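Hypothetical protein Ta0583 (Thermoplasma acidophilum, PDB 2FSJ) is an archaeal actin homolog that binds ATP and polymerizes into bundles of helical filaments, a process that requires nucleoside triphosphates and runs best with ATP. Local coordinates at residues E136-A139 with A140-L144. Sequence-based numbering, arbitrary orientation.
Sequences EVKA and AKEAL
Lys138 and Glu142, one helical turn apart, form a salt bridge on the outer face of helix 133-144, with Lys138 NZ 2.7 Å from Glu142 OE2. The lysine runs straight out from the helix and bends only at its last torsion (chi4 -77°), which turns NZ over to the carboxylate. OE2 receives it through the syn lone pair, on the side of the other oxygen, and also lies 3.3 Å from Lys138 CG, so the carboxylate rests against the aliphatic chain as well. This pair lies on the solvent side, whereas the side facing strand 158-170 is packed. On the neighbouring flank, Val137 and Lys141 run side by side: Val137 CG1 touches Lys141 CE at 3.9 Å, while the ammonium end leads away. Beneath these side chains lie i+4 to i alpha-helical bonds, nearly straight from Lys141 N to Val137 O (3.0 Å, 167° at the hydrogen) and more bent from Ala143 N to Ala139 O (3.0 Å, 141°). The helix packs against the mixed sheet of the actin-like N-terminal domain, through strand 158-170, and this inner side is the close-fitting one. Buried Ala140 meets both Leu166 of that strand and Leu95 of a loop; Val137 reaches Met168 of the same strand. Ala139 and Ala143 touch Ala96 in a loop. Glu136 turns its carboxylate to a salt bridge with Arg94.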
ATOM      1  N   GLU A 136      -8.900  14.058   0.738  1.00 15.01           N
ATOM      2  CA  GLU A 136      -7.542  13.708   0.297  1.00 13.83           C
ATOM      3  C   GLU A 136      -7.385  13.952  -1.204  1.00 13.25           C
ATOM      4  O   GLU A 136      -6.294  14.296  -1.637  1.00 13.22           O
ATOM      5  CB  GLU A 136      -7.201  12.256   0.629  1.00 13.79           C
ATOM      6  CG  GLU A 136      -7.034  11.970   2.084  1.00 16.65           C
ATOM      7  CD  GLU A 136      -5.838  12.667   2.702  1.00 22.26           C
ATOM      8  OE1 GLU A 136      -4.882  12.976   1.984  1.00 23.09           O
ATOM      9  OE2 GLU A 136      -5.881  12.901   3.904  1.00 20.64           O
ATOM     10  N   VAL A 137      -8.421  13.745  -2.004  1.00 13.94           N
ATOM     11  CA  VAL A 137      -8.320  14.030  -3.451  1.00 14.17           C
ATOM     12  C   VAL A 137      -8.101  15.541  -3.667  1.00 15.03           C
ATOM     13  O   VAL A 137      -7.180  15.933  -4.396  1.00 14.68           O
ATOM     14  CB  VAL A 137      -9.517  13.521  -4.280  1.00 15.29           C
ATOM     15  CG1 VAL A 137      -9.478  14.079  -5.697  1.00 16.56           C
ATOM     16  CG2 VAL A 137      -9.551  12.000  -4.357  1.00 15.11           C
ATOM     17  N   LYS A 138      -8.902  16.377  -3.002  1.00 15.06           N
ATOM     18  CA  LYS A 138      -8.764  17.823  -3.095  1.00 15.54           C
ATOM     19  C   LYS A 138      -7.340  18.253  -2.675  1.00 15.00           C
ATOM     20  O   LYS A 138      -6.659  18.972  -3.440  1.00 15.20           O
ATOM     21  CB  LYS A 138      -9.822  18.519  -2.229  1.00 15.45           C
ATOM     22  CG  LYS A 138      -9.687  20.050  -2.182  1.00 17.95           C
ATOM     23  CD  LYS A 138     -10.731  20.708  -1.297  1.00 19.59           C
ATOM     24  CE  LYS A 138     -10.732  22.262  -1.456  1.00 22.96           C
ATOM     25  NZ  LYS A 138      -9.629  22.874  -0.741  1.00 27.00           N
ATOM     26  N   ALA A 139      -6.874  17.775  -1.524  1.00 13.99           N
ATOM     27  CA  ALA A 139      -5.527  18.103  -1.020  1.00 14.35           C
ATOM     28  C   ALA A 139      -4.413  17.692  -1.995  1.00 14.57           C
ATOM     29  O   ALA A 139      -3.440  18.434  -2.172  1.00 12.03           O
ATOM     30  CB  ALA A 139      -5.272  17.503   0.350  1.00 14.82           C
ATOM     31  N   ALA A 140      -4.563  16.498  -2.584  1.00 13.75           N
ATOM     32  CA  ALA A 140      -3.565  15.919  -3.494  1.00 14.11           C
ATOM     33  C   ALA A 140      -3.469  16.740  -4.771  1.00 13.76           C
ATOM     34  O   ALA A 140      -2.366  17.075  -5.261  1.00 14.28           O
ATOM     35  CB  ALA A 140      -3.897  14.502  -3.825  1.00 13.20           C
ATOM     36  N   LYS A 141      -4.614  17.096  -5.304  1.00 14.53           N
ATOM     37  CA  LYS A 141      -4.671  17.923  -6.500  1.00 16.00           C
ATOM     38  C   LYS A 141      -4.016  19.280  -6.214  1.00 16.99           C
ATOM     39  O   LYS A 141      -3.226  19.784  -7.025  1.00 16.35           O
ATOM     40  CB  LYS A 141      -6.113  18.052  -6.983  1.00 17.36           C
ATOM     41  CG  LYS A 141      -6.567  16.889  -7.783  1.00 20.25           C
ATOM     42  CD  LYS A 141      -8.064  16.920  -8.069  1.00 25.19           C
ATOM     43  CE  LYS A 141      -8.424  15.842  -9.051  1.00 29.19           C
ATOM     44  NZ  LYS A 141      -9.624  16.210  -9.859  1.00 34.83           N
ATOM     45  N   GLU A 142      -4.305  19.865  -5.060  1.00 17.39           N
ATOM     46  CA  GLU A 142      -3.726  21.156  -4.726  1.00 18.70           C
ATOM     47  C   GLU A 142      -2.203  21.086  -4.563  1.00 19.12           C
ATOM     48  O   GLU A 142      -1.488  22.022  -4.919  1.00 19.09           O
ATOM     49  CB  GLU A 142      -4.410  21.731  -3.470  1.00 19.32           C
ATOM     50  CG  GLU A 142      -5.832  22.177  -3.809  1.00 21.24           C
ATOM     51  CD  GLU A 142      -6.705  22.486  -2.599  1.00 24.88           C
ATOM     52  OE1 GLU A 142      -6.171  22.527  -1.471  1.00 28.36           O
ATOM     53  OE2 GLU A 142      -7.919  22.719  -2.807  1.00 27.80           O
ATOM     54  N   ALA A 143      -1.723  19.965  -4.019  1.00 17.46           N
ATOM     55  CA  ALA A 143      -0.319  19.765  -3.737  1.00 16.97           C
ATOM     56  C   ALA A 143       0.461  19.459  -4.996  1.00 16.51           C
ATOM     57  O   ALA A 143       1.629  19.818  -5.063  1.00 16.93           O
ATOM     58  CB  ALA A 143      -0.111  18.624  -2.704  1.00 16.58           C
ATOM     59  N   LEU A 144      -0.178  18.800  -5.974  1.00 15.40           N
ATOM     60  CA  LEU A 144       0.538  18.121  -7.054  1.00 14.99           C
ATOM     61  C   LEU A 144       0.189  18.506  -8.446  1.00 15.34           C
ATOM     62  O   LEU A 144       1.063  18.474  -9.312  1.00 15.89           O
ATOM     63  CB  LEU A 144       0.422  16.588  -6.936  1.00 14.91           C
ATOM     64  CG  LEU A 144       0.951  15.921  -5.679  1.00 14.82           C
ATOM     65  CD1 LEU A 144       0.486  14.446  -5.715  1.00 16.53           C
ATOM     66  CD2 LEU A 144       2.497  16.064  -5.561  1.00 16.12           C
TER